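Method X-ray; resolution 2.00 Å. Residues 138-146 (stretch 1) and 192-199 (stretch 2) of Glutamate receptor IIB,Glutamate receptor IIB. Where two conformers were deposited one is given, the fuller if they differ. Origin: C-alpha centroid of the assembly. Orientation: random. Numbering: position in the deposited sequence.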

ATOM      1  N   ASN A 138      24.708 -10.974  -1.806  1.00 47.08           N
ATOM      2  CA  ASN A 138      24.784  -9.524  -1.966  1.00 61.37           C
ATOM      3  C   ASN A 138      25.100  -9.096  -3.398  1.00 52.51           C
ATOM      4  O   ASN A 138      25.381  -7.924  -3.651  1.00 55.57           O
ATOM      5  CB  ASN A 138      25.829  -8.947  -1.008  1.00 67.87           C
ATOM      6  CG  ASN A 138      27.217  -9.502  -1.255  1.00 70.41           C
ATOM      7  OD1 ASN A 138      27.493 -10.667  -0.969  1.00 72.56           O
ATOM      8  ND2 ASN A 138      28.104  -8.662  -1.776  1.00 68.04           N
ATOM      9  N   LYS A 139      25.053 -10.043  -4.330  1.00 39.60           N
ATOM     10  CA  LYS A 139      25.180  -9.721  -5.747  1.00 43.46           C
ATOM     11  C   LYS A 139      23.924  -8.993  -6.220  1.00 41.13           C
ATOM     12  O   LYS A 139      24.004  -8.023  -6.975  1.00 39.82           O
ATOM     13  CB  LYS A 139      25.415 -10.990  -6.571  1.00 58.03           C
ATOM     14  CG  LYS A 139      25.056 -10.850  -8.045  1.00 77.90           C
ATOM     15  CD  LYS A 139      25.641 -11.981  -8.876  1.00 92.31           C
ATOM     16  CE  LYS A 139      24.708 -12.382 -10.009  1.00102.84           C
ATOM     17  NZ  LYS A 139      24.255 -11.216 -10.818  1.00107.56           N
ATOM     18  N   VAL A 140      22.770  -9.470  -5.763  1.00 30.44           N
ATOM     19  CA  VAL A 140      21.492  -8.825  -6.035  1.00 24.84           C
ATOM     20  C   VAL A 140      21.059  -8.003  -4.826  1.00 28.32           C
ATOM     21  O   VAL A 140      20.744  -8.557  -3.774  1.00 22.61           O
ATOM     22  CB  VAL A 140      20.397  -9.857  -6.370  1.00 34.25           C
ATOM     23  CG1 VAL A 140      19.052  -9.169  -6.599  1.00 34.83           C
ATOM     24  CG2 VAL A 140      20.795 -10.675  -7.589  1.00 28.61           C
ATOM     25  N   GLN A 141      21.049  -6.684  -4.977  1.00 25.39           N
ATOM     26  CA  GLN A 141      20.593  -5.802  -3.911  1.00 19.77           C
ATOM     27  C   GLN A 141      19.069  -5.817  -3.853  1.00 33.51           C
ATOM     28  O   GLN A 141      18.413  -6.291  -4.779  1.00 29.63           O
ATOM     29  CB  GLN A 141      21.108  -4.377  -4.123  1.00 23.43           C
ATOM     30  CG  GLN A 141      22.624  -4.252  -4.060  1.00 31.01           C
ATOM     31  CD  GLN A 141      23.094  -2.810  -4.121  1.00 34.78           C
ATOM     32  OE1 GLN A 141      22.415  -1.947  -4.681  1.00 30.10           O
ATOM     33  NE2 GLN A 141      24.257  -2.542  -3.538  1.00 34.28           N
ATOM     34  N   PHE A 142      18.508  -5.306  -2.762  1.00 20.12           N
ATOM     35  CA  PHE A 142      17.059  -5.280  -2.600  1.00 19.18           C
ATOM     36  C   PHE A 142      16.622  -4.207  -1.612  1.00 21.05           C
ATOM     37  O   PHE A 142      17.404  -3.775  -0.765  1.00 23.37           O
ATOM     38  CB  PHE A 142      16.549  -6.650  -2.147  1.00 11.87           C
ATOM     39  CG  PHE A 142      17.277  -7.206  -0.956  1.00 22.42           C
ATOM     40  CD1 PHE A 142      18.413  -7.979  -1.123  1.00 25.31           C
ATOM     41  CD2 PHE A 142      16.822  -6.961   0.329  1.00 23.32           C
ATOM     42  CE1 PHE A 142      19.084  -8.492  -0.031  1.00 27.40           C
ATOM     43  CE2 PHE A 142      17.490  -7.473   1.426  1.00 20.69           C
ATOM     44  CZ  PHE A 142      18.622  -8.240   1.244  1.00 24.03           C
ATOM     45  N   GLY A 143      15.367  -3.778  -1.729  1.00 21.98           N
ATOM     46  CA  GLY A 143      14.837  -2.751  -0.854  1.00 22.42           C
ATOM     47  C   GLY A 143      13.325  -2.639  -0.874  1.00 23.19           C
ATOM     48  O   GLY A 143      12.636  -3.437  -1.512  1.00 20.43           O
ATOM     49  N   THR A 144      12.820  -1.632  -0.164  1.00 24.50           N
ATOM     50  CA  THR A 144      11.386  -1.408  -0.014  1.00 19.87           C
ATOM     51  C   THR A 144      11.052   0.067  -0.195  1.00 18.55           C
ATOM     52  O   THR A 144      11.934   0.893  -0.424  1.00 18.81           O
ATOM     53  CB  THR A 144      10.879  -1.851   1.380  1.00 27.66           C
ATOM     54  OG1 THR A 144      11.427  -0.990   2.388  1.00 22.19           O
ATOM     55  CG2 THR A 144      11.272  -3.286   1.676  1.00 30.84           C
ATOM     56  N   ILE A 145       9.771   0.395  -0.078  1.00 14.94           N
ATOM     57  CA  ILE A 145       9.349   1.786  -0.053  1.00 22.47           C
ATOM     58  C   ILE A 145       9.803   2.417   1.256  1.00 20.36           C
ATOM     59  O   ILE A 145       9.613   1.847   2.331  1.00 19.04           O
ATOM     60  CB  ILE A 145       7.829   1.920  -0.205  1.00 24.76           C
ATOM     61  CG1 ILE A 145       7.414   1.475  -1.607  1.00 19.72           C
ATOM     62  CG2 ILE A 145       7.385   3.363   0.038  1.00 25.30           C
ATOM     63  CD1 ILE A 145       5.926   1.264  -1.770  1.00 32.00           C
ATOM     64  N   ARG A 146      10.394   3.601   1.152  0.52 20.28           N
ATOM     65  CA  ARG A 146      10.914   4.319   2.307  0.52 20.19           C
ATOM     66  C   ARG A 146       9.795   4.683   3.279  0.52 17.31           C
ATOM     67  O   ARG A 146       8.855   5.389   2.917  0.52 26.60           O
ATOM     68  CB  ARG A 146      11.647   5.578   1.840  0.52 27.19           C
ATOM     69  CG  ARG A 146      12.342   6.362   2.941  0.52 36.80           C
ATOM     70  CD  ARG A 146      13.114   7.550   2.375  0.52 37.78           C
ATOM     71  NE  ARG A 146      14.064   7.145   1.337  0.52 38.49           N
ATOM     72  CZ  ARG A 146      13.843   7.213   0.024  0.52 23.37           C
ATOM     73  NH1 ARG A 146      12.698   7.684  -0.457  0.52 20.49           N
ATOM     74  NH2 ARG A 146      14.783   6.810  -0.818  0.52 32.39           N
ATOM     75  N   LYS A 192      17.816  -5.030 -14.623  1.00 24.81           N
ATOM     76  CA  LYS A 192      18.081  -6.250 -15.386  1.00 39.10           C
ATOM     77  C   LYS A 192      18.411  -7.466 -14.510  1.00 36.22           C
ATOM     78  O   LYS A 192      18.910  -8.478 -15.008  1.00 41.00           O
ATOM     79  CB  LYS A 192      19.224  -6.002 -16.380  1.00 42.56           C
ATOM     80  CG  LYS A 192      18.777  -5.855 -17.823  1.00 50.55           C
ATOM     81  CD  LYS A 192      17.889  -4.639 -18.015  1.00 53.95           C
ATOM     82  CE  LYS A 192      17.756  -4.288 -19.487  1.00 54.90           C
ATOM     83  NZ  LYS A 192      16.708  -3.261 -19.728  1.00 64.49           N
ATOM     84  N   GLY A 193      18.124  -7.371 -13.214  1.00 39.56           N
ATOM     85  CA  GLY A 193      18.288  -8.494 -12.302  1.00 31.44           C
ATOM     86  C   GLY A 193      19.294  -8.272 -11.185  1.00 31.59           C
ATOM     87  O   GLY A 193      19.635  -9.210 -10.460  1.00 37.82           O
ATOM     88  N   THR A 194      19.770  -7.040 -11.041  1.00 32.70           N
ATOM     89  CA  THR A 194      20.692  -6.700  -9.959  1.00 36.44           C
ATOM     90  C   THR A 194      19.955  -6.026  -8.802  1.00 33.74           C
ATOM     91  O   THR A 194      20.573  -5.621  -7.816  1.00 29.16           O
ATOM     92  CB  THR A 194      21.819  -5.772 -10.447  1.00 30.18           C
ATOM     93  OG1 THR A 194      21.263  -4.536 -10.914  1.00 38.51           O
ATOM     94  CG2 THR A 194      22.605  -6.434 -11.570  1.00 39.24           C
ATOM     95  N   TYR A 195      18.634  -5.915  -8.923  1.00 32.74           N
ATOM     96  CA  TYR A 195      17.813  -5.328  -7.869  1.00 22.62           C
ATOM     97  C   TYR A 195      16.458  -6.021  -7.774  1.00 23.07           C
ATOM     98  O   TYR A 195      15.750  -6.163  -8.771  1.00 23.20           O
ATOM     99  CB  TYR A 195      17.617  -3.830  -8.110  1.00 26.44           C
ATOM    100  CG  TYR A 195      16.818  -3.140  -7.026  1.00 24.99           C
ATOM    101  CD1 TYR A 195      17.417  -2.749  -5.834  1.00 26.64           C
ATOM    102  CD2 TYR A 195      15.464  -2.876  -7.193  1.00 24.30           C
ATOM    103  CE1 TYR A 195      16.692  -2.117  -4.841  1.00 24.07           C
ATOM    104  CE2 TYR A 195      14.732  -2.244  -6.207  1.00 25.13           C
ATOM    105  CZ  TYR A 195      15.349  -1.867  -5.033  1.00 30.62           C
ATOM    106  OH  TYR A 195      14.623  -1.238  -4.050  1.00 26.87           O
ATOM    107  N   ALA A 196      16.112  -6.454  -6.563  1.00 19.92           N
ATOM    108  CA  ALA A 196      14.818  -7.065  -6.290  1.00 12.02           C
ATOM    109  C   ALA A 196      14.024  -6.158  -5.357  1.00 30.76           C
ATOM    110  O   ALA A 196      14.593  -5.485  -4.500  1.00 20.63           O
ATOM    111  CB  ALA A 196      14.997  -8.439  -5.686  1.00 14.14           C
ATOM    112  N   PHE A 197      12.708  -6.141  -5.527  1.00 23.70           N
ATOM    113  CA  PHE A 197      11.853  -5.219  -4.792  1.00 19.58           C
ATOM    114  C   PHE A 197      10.922  -5.980  -3.858  1.00 18.28           C
ATOM    115  O   PHE A 197      10.123  -6.808  -4.295  1.00 18.22           O
ATOM    116  CB  PHE A 197      11.052  -4.353  -5.770  1.00 19.99           C
ATOM    117  CG  PHE A 197      10.315  -3.214  -5.120  1.00 24.94           C
ATOM    118  CD1 PHE A 197      10.981  -2.313  -4.306  1.00 33.35           C
ATOM    119  CD2 PHE A 197       8.961  -3.031  -5.346  1.00 27.11           C
ATOM    120  CE1 PHE A 197      10.307  -1.261  -3.715  1.00 31.84           C
ATOM    121  CE2 PHE A 197       8.282  -1.979  -4.760  1.00 23.09           C
ATOM    122  CZ  PHE A 197       8.955  -1.095  -3.943  1.00 27.79           C
ATOM    123  N   LEU A 198      11.051  -5.706  -2.564  1.00 16.38           N
ATOM    124  CA  LEU A 198      10.186  -6.306  -1.559  1.00 15.98           C
ATOM    125  C   LEU A 198       8.923  -5.466  -1.422  1.00 21.46           C
ATOM    126  O   LEU A 198       8.985  -4.274  -1.111  1.00 15.73           O
ATOM    127  CB  LEU A 198      10.923  -6.416  -0.225  1.00 19.16           C
ATOM    128  CG  LEU A 198      11.990  -7.509  -0.178  1.00 25.60           C
ATOM    129  CD1 LEU A 198      13.201  -7.039   0.604  1.00 31.16           C
ATOM    130  CD2 LEU A 198      11.424  -8.785   0.422  1.00 24.43           C
ATOM    131  N   MET A 199       7.776  -6.089  -1.670  1.00 20.84           N
ATOM    132  CA  MET A 199       6.517  -5.362  -1.749  1.00 11.66           C
ATOM    133  C   MET A 199       5.340  -6.245  -1.369  1.00 14.17           C
ATOM    134  O   MET A 199       5.484  -7.451  -1.183  1.00 13.68           O
ATOM    135  CB  MET A 199       6.316  -4.811  -3.162  1.00 17.50           C
ATOM    136  CG  MET A 199       6.180  -5.887  -4.227  1.00 23.10           C
ATOM    137  SD  MET A 199       6.293  -5.244  -5.910  1.00 27.32           S
ATOM    138  CE  MET A 199       4.943  -4.066  -5.929  1.00 24.79           C
TER
HETATM  139  O   HOH W   1       7.639  -1.653  -0.291  1.00 20.56           O

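The two stretches meet as neighbouring parallel strands, and Leu-198 and Phe-142 have the most surface covered, with Gly-143 among those that follow. Their N-to-C directions differ by 23°, and together the stretches bury 572 Å².

The backbone ladder sets the register. In a parallel pair, one residue reaches out with both its N-H and its C=O to two residues flanking its partner on the other strand. Gln-141 does this first: its N donates to Thr-194 O (3.1 Å), and its O accepts from Ala-196 N (2.9 Å), the straighter of the two bonds at 163° against 141°. Gly-143 repeats the pattern two residues on, its N making a weak bond to Ala-196 O (3.3 Å) and its O a good one with Leu-198 N (3.0 Å). Phe-142, between them, turns its own N-H and C=O away from this partner, but its CA lies 3.1 Å from Ala-196 O, a CA-H...O contact. Tyr-195 CA makes the matching contact with Gln-141 O at 3.3 Å. Beyond the last direct bond, a water continues the link, accepting from Ile-145 N at 3.0 Å and lying 3.1 Å from Leu-198 O.

Leu-198 has the largest covered area. Its CA-to-CB bond points toward stretch 1, and its branched, wholly apolar side chain can meet two neighbours: CD1 lies 3.6 Å from Phe-142 CD2, and CB is 3.7 Å from Thr-144 CG2. Threonine suits this spot because its methyl offers an apolar surface to the leucine while OG1 is hydrogen-bonded elsewhere in the structure, so the buried hydroxyl is satisfied.

Phe-142 lies on the same face of the sheet as Ala-196. The end of its side chain leads away from stretch 2, but its ring still passes beside Leu-198. Directly across from it, the small side chain of Ala-196 fills the space near the backbone, with CB 4.3 Å from Phe-142 CB and 4.2 Å from Val-140 CG1. Val-140 also reaches back to the turn before the second strand, where its CG2 is 3.4 Å from Gly-193 O; the backbone angles of Gly-193, with phi at 118°, by themselves call for glycine.

The other face carries Gln-141, Tyr-195 and Phe-197, and here Gly-143 matters for what it lacks. The Tyr-195 side chain ends near this point, with OH 3.5 Å from Gly-143 N; a CB on Gly-143 would lie about 2.9 Å from that oxygen, a clash. The absence of a side chain therefore leaves room for the tyrosine, whose buried OH is hydrogen-bonded elsewhere in the structure. Phe-197 also leans in, bringing CD1 to 3.4 Å from Gly-143 O. At the far end of its ring, CZ packs against Ile-145 CG1 at 3.8 Å, the isoleucine carbon lying at the ring edge, so aliphatic and aromatic surfaces close this side of the contact.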